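Local coordinates for protein polymeric Immunoglobulin Receptor (Oncorhynchus mykiss, PDB 5F1S) that probably binds polymeric immunoglobulins through its immunoglobulin-like ectodomain, the part known as secretory component, in mucosal immunity, at residues Q112-V117 with C196-Q201; V131-S136 with K177-T182. All blocks are in the same frame, centred on the assembly; numbering follows the deposited sequence.

How the contacts relate
Both contacts lie in the second of two immunoglobulin V-type domains, their centres about 9 Å apart. Contact 2 pairs two neighbouring strands within one sheet of the beta-sandwich; contact 1 joins that sheet to the facing one. Strand 129-135 is the common element: it borders strand 114-116 of contact 1, with S115 O 2.8 Å from L134 N in a probable hydrogen bond, and strand 178-183 of contact 2. The C133-C196 disulfide, SG to SG 2.0 Å, ties contact 2 to contact 1 through the core. Along the chain, 131-136 and 177-182 both fall between 112-117 and 196-201. Strand 178-183 is followed in sequence by strand 192-198 of the opposite sheet.

Contact 1 of 2, residues Q112-V117 with C196-Q201; sequences QGLSVV and CAAGQQ
L114 reaches from edge strand 114-116 into the interior between the two sheets, its CG anti to the carbonyl carbon and beside the backbone N (chi1 -72°). CD1 packs on the aliphatic part of Q201, 3.6 Å from Q201 CB, and also meets the methyl of A198, 4.2 Å from A198 CB. CD2 lies against the C196-A198 backbone, 3.9 Å from C196 O and 4.0 Å from A197 CA. An alanine in place of L114 would probably cost Q201 CB its contact with CD1 and leave a gap over C196-A198. Beside this, G113 CA sits 4.1 Å from Q201 CG. At its positive phi of 139°, a side chain on G113 would jam against the preceding carbonyl O and crowd that CG. Q201 is placed by a type II' turn from A198 to Q201, with G199 at positive phi and the bond Q201 N to A198 O at 3.0 Å; the turn closes the hairpin of strands 192-198 and 201-210. Strands 114-116 and 196-198 run nearly antiparallel, 163° between directions, but belong to different sheets of the sandwich, their axes 7.8 Å apart at closest approach. Around them, G113 and S115 bond through the backbone to S136 and L134, fixing the edge strand to 129-135, while Y135 touches L114 from that strand. C196 closes the disulfide to C133, and W146 of strand 144-148 packs on it.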
ATOM      1  N   GLN A 112      10.469  -0.080  -0.839  1.00 33.10           N
ATOM      2  CA  GLN A 112      10.952   1.159  -0.248  1.00 34.46           C
ATOM      3  C   GLN A 112      10.877   2.270  -1.281  1.00 35.67           C
ATOM      4  O   GLN A 112      11.342   2.096  -2.410  1.00 36.75           O
ATOM      5  CB  GLN A 112      12.376   0.976   0.248  1.00 38.92           C
ATOM      6  CG  GLN A 112      12.519  -0.172   1.251  1.00 37.27           C
ATOM      7  CD  GLN A 112      13.948  -0.393   1.683  1.00 43.91           C
ATOM      8  OE1 GLN A 112      14.863  -0.423   0.849  1.00 43.93           O
ATOM      9  NE2 GLN A 112      14.148  -0.592   2.973  1.00 45.02           N
ATOM     10  N   GLY A 113      10.289   3.381  -0.887  1.00 32.72           N
ATOM     11  CA  GLY A 113      10.133   4.544  -1.721  1.00 36.67           C
ATOM     12  C   GLY A 113       8.787   5.184  -1.552  1.00 33.23           C
ATOM     13  O   GLY A 113       8.239   5.252  -0.436  1.00 31.52           O
ATOM     14  N   LEU A 114       8.236   5.681  -2.675  1.00 33.14           N
ATOM     15  CA  LEU A 114       7.036   6.495  -2.652  1.00 31.97           C
ATOM     16  C   LEU A 114       6.028   5.931  -3.628  1.00 33.48           C
ATOM     17  O   LEU A 114       6.400   5.267  -4.611  1.00 35.80           O
ATOM     18  CB  LEU A 114       7.276   7.983  -3.022  1.00 31.85           C
ATOM     19  CG  LEU A 114       8.007   8.778  -1.926  1.00 34.72           C
ATOM     20  CD1 LEU A 114       9.470   8.511  -2.001  1.00 39.98           C
ATOM     21  CD2 LEU A 114       7.702  10.248  -2.108  1.00 35.33           C
ATOM     22  N   SER A 115       4.755   6.185  -3.354  1.00 32.76           N
ATOM     23  CA  SER A 115       3.689   5.866  -4.316  1.00 31.57           C
ATOM     24  C   SER A 115       2.625   6.940  -4.246  1.00 34.82           C
ATOM     25  O   SER A 115       2.649   7.822  -3.386  1.00 38.93           O
ATOM     26  CB  SER A 115       3.060   4.495  -4.029  1.00 36.44           C
ATOM     27  OG  SER A 115       2.322   4.576  -2.828  1.00 39.51           O
ATOM     28  N   VAL A 116       1.662   6.886  -5.143  1.00 34.48           N
ATOM     29  CA  VAL A 116       0.634   7.912  -5.142  1.00 35.85           C
ATOM     30  C   VAL A 116      -0.711   7.252  -5.288  1.00 41.63           C
ATOM     31  O   VAL A 116      -0.849   6.262  -6.016  1.00 40.18           O
ATOM     32  CB  VAL A 116       0.911   8.956  -6.243  1.00 37.52           C
ATOM     33  CG1 VAL A 116       0.846   8.326  -7.624  1.00 38.53           C
ATOM     34  CG2 VAL A 116      -0.023  10.109  -6.122  1.00 39.21           C
ATOM     35  N   VAL A 117      -1.691   7.770  -4.536  1.00 43.44           N
ATOM     36  CA  VAL A 117      -3.032   7.207  -4.584  1.00 46.57           C
ATOM     37  C   VAL A 117      -3.574   7.298  -6.004  1.00 49.07           C
ATOM     38  O   VAL A 117      -3.899   6.286  -6.633  1.00 47.74           O
ATOM     39  CB  VAL A 117      -3.962   7.916  -3.573  1.00 49.73           C
ATOM     40  CG1 VAL A 117      -5.402   7.458  -3.775  1.00 51.50           C
ATOM     41  CG2 VAL A 117      -3.519   7.668  -2.081  1.00 47.65           C
ATOM     42  N   CYS A 196       6.183  13.871  -6.595  1.00 31.37           N
ATOM     43  CA  CYS A 196       6.280  13.725  -5.141  1.00 31.64           C
ATOM     44  C   CYS A 196       7.648  13.128  -4.880  1.00 30.76           C
ATOM     45  O   CYS A 196       7.995  12.127  -5.490  1.00 32.39           O
ATOM     46  CB  CYS A 196       5.210  12.766  -4.567  1.00 35.94           C
ATOM     47  SG  CYS A 196       3.534  13.214  -4.753  1.00 50.45           S
ATOM     48  N   ALA A 197       8.432  13.694  -3.953  1.00 31.43           N
ATOM     49  CA  ALA A 197       9.777  13.160  -3.802  1.00 33.70           C
ATOM     50  C   ALA A 197      10.237  13.287  -2.355  1.00 33.64           C
ATOM     51  O   ALA A 197       9.729  14.100  -1.589  1.00 33.42           O
ATOM     52  CB  ALA A 197      10.844  13.839  -4.696  1.00 38.09           C
ATOM     53  N   ALA A 198      11.123  12.382  -1.992  1.00 33.48           N
ATOM     54  CA  ALA A 198      11.781  12.390  -0.687  1.00 35.58           C
ATOM     55  C   ALA A 198      13.122  11.710  -0.881  1.00 40.57           C
ATOM     56  O   ALA A 198      13.209  10.678  -1.552  1.00 36.12           O
ATOM     57  CB  ALA A 198      10.937  11.703   0.385  1.00 37.39           C
ATOM     58  N   GLY A 199      14.184  12.300  -0.342  1.00 42.49           N
ATOM     59  CA  GLY A 199      15.477  11.718  -0.670  1.00 39.23           C
ATOM     60  C   GLY A 199      15.681  11.627  -2.167  1.00 39.37           C
ATOM     61  O   GLY A 199      15.364  12.553  -2.917  1.00 39.81           O
ATOM     62  N   GLN A 200      16.207  10.488  -2.618  1.00 38.38           N
ATOM     63  CA  GLN A 200      16.467  10.273  -4.025  1.00 43.16           C
ATOM     64  C   GLN A 200      15.352   9.475  -4.691  1.00 42.91           C
ATOM     65  O   GLN A 200      15.551   8.942  -5.782  1.00 40.88           O
ATOM     66  CB  GLN A 200      17.812   9.576  -4.217  1.00 49.89           C
ATOM     67  CG  GLN A 200      19.018  10.482  -3.963  1.00 60.04           C
ATOM     68  CD  GLN A 200      20.296   9.685  -3.766  1.00 80.69           C
ATOM     69  OE1 GLN A 200      20.261   8.464  -3.565  1.00 79.97           O
ATOM     70  NE2 GLN A 200      21.433  10.371  -3.813  1.00 90.04           N
ATOM     71  N   GLN A 201      14.199   9.365  -4.050  1.00 39.02           N
ATOM     72  CA  GLN A 201      13.090   8.619  -4.633  1.00 41.20           C
ATOM     73  C   GLN A 201      11.995   9.584  -5.045  1.00 38.14           C
ATOM     74  O   GLN A 201      11.818  10.636  -4.434  1.00 35.06           O
ATOM     75  CB  GLN A 201      12.499   7.605  -3.656  1.00 41.37           C
ATOM     76  CG  GLN A 201      13.410   6.489  -3.239  1.00 47.82           C
ATOM     77  CD  GLN A 201      14.124   5.912  -4.357  1.00 55.33           C
ATOM     78  OE1 GLN A 201      13.530   5.523  -5.374  1.00 63.46           O
ATOM     79  NE2 GLN A 201      15.447   5.868  -4.224  1.00 61.20           N
TER

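Contact 2 of 2, residues V131-S136 with K177-T182; sequences VQCLYS and KAFTVT
V131 with V181 and C133 with F179 are hydrogen-bonded pairs of an antiparallel ladder, its four N-O distances all 2.8 Å; Y135 N to K177 O, 3.0 Å, adds a fifth bond, the donor 38° out of the carbonyl plane. On the core face, F179 CG stands between its backbone N and carbonyl carbon (chi1 62°), and the ring lies beneath C133. There C133 CB sits over the ring centre, 3.7 Å from the centroid, in a CH-pi contact, while SG approaches obliquely, 3.5 Å from F179 CE1. Y135 CD2 meets the edge of the F179 ring, 3.8 Å from F179 CD2. K177 C lies over one face of the Y135 ring, toward the rim, Y135 CE2 comes 3.3 Å from A178 N, and the OH bonds to D173. On the other face of the sheet, L134 CD2 rests 3.7 Å from A178 CB, and Q132 NE2 also comes near that methyl. The core face is thus apolar and aromatic: the F179 ring packs against CB and SG of C133, whose disulfide to C196 links the two sheets, as in the immunoglobulin fold, whereas the polar end of Y135 finds its partner in strand 169-173.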
ATOM      1  N   VAL A 131      -3.271  16.006  -3.908  1.00 34.33           N
ATOM      2  CA  VAL A 131      -2.482  14.845  -4.287  1.00 32.16           C
ATOM      3  C   VAL A 131      -2.033  14.196  -2.993  1.00 37.23           C
ATOM      4  O   VAL A 131      -1.518  14.890  -2.106  1.00 36.03           O
ATOM      5  CB  VAL A 131      -1.258  15.261  -5.122  1.00 34.52           C
ATOM      6  CG1 VAL A 131      -0.377  14.067  -5.454  1.00 36.09           C
ATOM      7  CG2 VAL A 131      -1.656  16.021  -6.390  1.00 33.47           C
ATOM      8  N   GLN A 132      -2.200  12.889  -2.880  1.00 35.15           N
ATOM      9  CA  GLN A 132      -1.783  12.193  -1.670  1.00 38.75           C
ATOM     10  C   GLN A 132      -0.586  11.315  -1.998  1.00 38.99           C
ATOM     11  O   GLN A 132      -0.715  10.297  -2.690  1.00 36.70           O
ATOM     12  CB  GLN A 132      -2.889  11.359  -1.038  1.00 42.74           C
ATOM     13  CG  GLN A 132      -2.411  10.940   0.397  1.00 51.21           C
ATOM     14  CD  GLN A 132      -3.512  10.384   1.279  1.00 59.22           C
ATOM     15  OE1 GLN A 132      -4.692  10.438   0.934  1.00 73.70           O
ATOM     16  NE2 GLN A 132      -3.127   9.862   2.432  1.00 58.59           N
ATOM     17  N   CYS A 133       0.580  11.736  -1.534  1.00 33.97           N
ATOM     18  CA  CYS A 133       1.817  11.023  -1.758  1.00 33.53           C
ATOM     19  C   CYS A 133       2.100  10.127  -0.562  1.00 36.42           C
ATOM     20  O   CYS A 133       2.201  10.612   0.570  1.00 38.17           O
ATOM     21  CB  CYS A 133       2.986  11.974  -1.943  1.00 34.53           C
ATOM     22  SG  CYS A 133       2.721  13.511  -2.962  1.00 55.42           S
ATOM     23  N   LEU A 134       2.271   8.850  -0.811  1.00 33.26           N
ATOM     24  CA  LEU A 134       2.549   7.876   0.229  1.00 35.48           C
ATOM     25  C   LEU A 134       4.029   7.548   0.265  1.00 33.87           C
ATOM     26  O   LEU A 134       4.710   7.587  -0.758  1.00 32.44           O
ATOM     27  CB  LEU A 134       1.777   6.592  -0.027  1.00 36.12           C
ATOM     28  CG  LEU A 134       0.295   6.801  -0.346  1.00 40.91           C
ATOM     29  CD1 LEU A 134      -0.298   5.424  -0.674  1.00 43.11           C
ATOM     30  CD2 LEU A 134      -0.420   7.384   0.840  1.00 39.18           C
ATOM     31  N   TYR A 135       4.545   7.224   1.453  1.00 32.57           N
ATOM     32  CA  TYR A 135       5.950   6.866   1.513  1.00 32.15           C
ATOM     33  C   TYR A 135       6.221   5.805   2.564  1.00 31.94           C
ATOM     34  O   TYR A 135       5.457   5.638   3.508  1.00 31.73           O
ATOM     35  CB  TYR A 135       6.821   8.096   1.774  1.00 33.51           C
ATOM     36  CG  TYR A 135       6.522   8.814   3.033  1.00 31.37           C
ATOM     37  CD1 TYR A 135       7.040   8.371   4.250  1.00 34.89           C
ATOM     38  CD2 TYR A 135       5.736   9.922   3.032  1.00 33.06           C
ATOM     39  CE1 TYR A 135       6.780   9.051   5.415  1.00 34.52           C
ATOM     40  CE2 TYR A 135       5.453  10.613   4.208  1.00 34.96           C
ATOM     41  CZ  TYR A 135       6.003  10.169   5.388  1.00 36.29           C
ATOM     42  OH  TYR A 135       5.733  10.854   6.546  1.00 41.41           O
ATOM     43  N   SER A 136       7.289   5.044   2.340  1.00 31.58           N
ATOM     44  CA  SER A 136       7.670   3.941   3.204  1.00 31.76           C
ATOM     45  C   SER A 136       8.444   4.453   4.419  1.00 32.47           C
ATOM     46  O   SER A 136       8.884   5.619   4.480  1.00 34.11           O
ATOM     47  CB  SER A 136       8.502   2.917   2.460  1.00 33.22           C
ATOM     48  OG  SER A 136       9.740   3.459   2.027  1.00 32.31           O
ATOM     49  N   LYS A 177       3.362   8.357   7.284  1.00 38.03           N
ATOM     50  CA  LYS A 177       2.955   7.514   6.145  1.00 38.72           C
ATOM     51  C   LYS A 177       2.741   8.269   4.841  1.00 35.34           C
ATOM     52  O   LYS A 177       2.776   7.635   3.791  1.00 33.67           O
ATOM     53  CB  LYS A 177       1.614   6.781   6.433  1.00 42.17           C
ATOM     54  CG  LYS A 177       1.530   5.905   7.623  1.00 51.14           C
ATOM     55  CD  LYS A 177       0.218   5.105   7.591  1.00 49.87           C
ATOM     56  CE  LYS A 177      -1.047   5.969   7.538  1.00 55.50           C
ATOM     57  NZ  LYS A 177      -2.288   5.112   7.648  1.00 63.30           N
ATOM     58  N   ALA A 178       2.386   9.556   4.866  1.00 36.30           N
ATOM     59  CA  ALA A 178       1.864  10.213   3.683  1.00 36.31           C
ATOM     60  C   ALA A 178       2.029  11.699   3.841  1.00 37.37           C
ATOM     61  O   ALA A 178       2.002  12.221   4.962  1.00 35.12           O
ATOM     62  CB  ALA A 178       0.375   9.924   3.452  1.00 38.65           C
ATOM     63  N   PHE A 179       2.186  12.386   2.707  1.00 34.03           N
ATOM     64  CA  PHE A 179       2.063  13.837   2.710  1.00 37.07           C
ATOM     65  C   PHE A 179       1.116  14.241   1.606  1.00 37.51           C
ATOM     66  O   PHE A 179       1.068  13.593   0.565  1.00 36.97           O
ATOM     67  CB  PHE A 179       3.457  14.536   2.607  1.00 36.28           C
ATOM     68  CG  PHE A 179       4.273  14.260   1.339  1.00 34.38           C
ATOM     69  CD1 PHE A 179       4.276  15.163   0.283  1.00 37.12           C
ATOM     70  CD2 PHE A 179       5.112  13.180   1.264  1.00 36.26           C
ATOM     71  CE1 PHE A 179       5.058  14.957  -0.831  1.00 33.30           C
ATOM     72  CE2 PHE A 179       5.910  12.962   0.148  1.00 33.73           C
ATOM     73  CZ  PHE A 179       5.891  13.861  -0.901  1.00 33.48           C
ATOM     74  N   THR A 180       0.281  15.229   1.884  1.00 37.05           N
ATOM     75  CA  THR A 180      -0.704  15.709   0.919  1.00 38.05           C
ATOM     76  C   THR A 180      -0.233  17.033   0.355  1.00 39.33           C
ATOM     77  O   THR A 180       0.291  17.881   1.083  1.00 39.63           O
ATOM     78  CB  THR A 180      -2.083  15.885   1.556  1.00 44.24           C
ATOM     79  OG1 THR A 180      -1.980  16.801   2.652  1.00 56.84           O
ATOM     80  CG2 THR A 180      -2.581  14.556   2.088  1.00 43.29           C
ATOM     81  N   VAL A 181      -0.445  17.212  -0.940  1.00 36.72           N
ATOM     82  CA  VAL A 181      -0.097  18.441  -1.638  1.00 37.37           C
ATOM     83  C   VAL A 181      -1.425  19.013  -2.106  1.00 39.15           C
ATOM     84  O   VAL A 181      -2.144  18.374  -2.880  1.00 38.25           O
ATOM     85  CB  VAL A 181       0.871  18.211  -2.815  1.00 35.78           C
ATOM     86  CG1 VAL A 181       1.214  19.533  -3.543  1.00 35.69           C
ATOM     87  CG2 VAL A 181       2.150  17.524  -2.376  1.00 34.95           C
ATOM     88  N   THR A 182      -1.782  20.195  -1.616  1.00 38.62           N
ATOM     89  CA  THR A 182      -3.016  20.844  -2.037  1.00 36.15           C
ATOM     90  C   THR A 182      -2.662  21.978  -2.984  1.00 41.90           C
ATOM     91  O   THR A 182      -1.924  22.889  -2.608  1.00 37.81           O
ATOM     92  CB  THR A 182      -3.815  21.364  -0.835  1.00 41.80           C
ATOM     93  OG1 THR A 182      -4.189  20.258  -0.027  1.00 43.21           O
ATOM     94  CG2 THR A 182      -5.091  22.056  -1.308  1.00 45.37           C
TER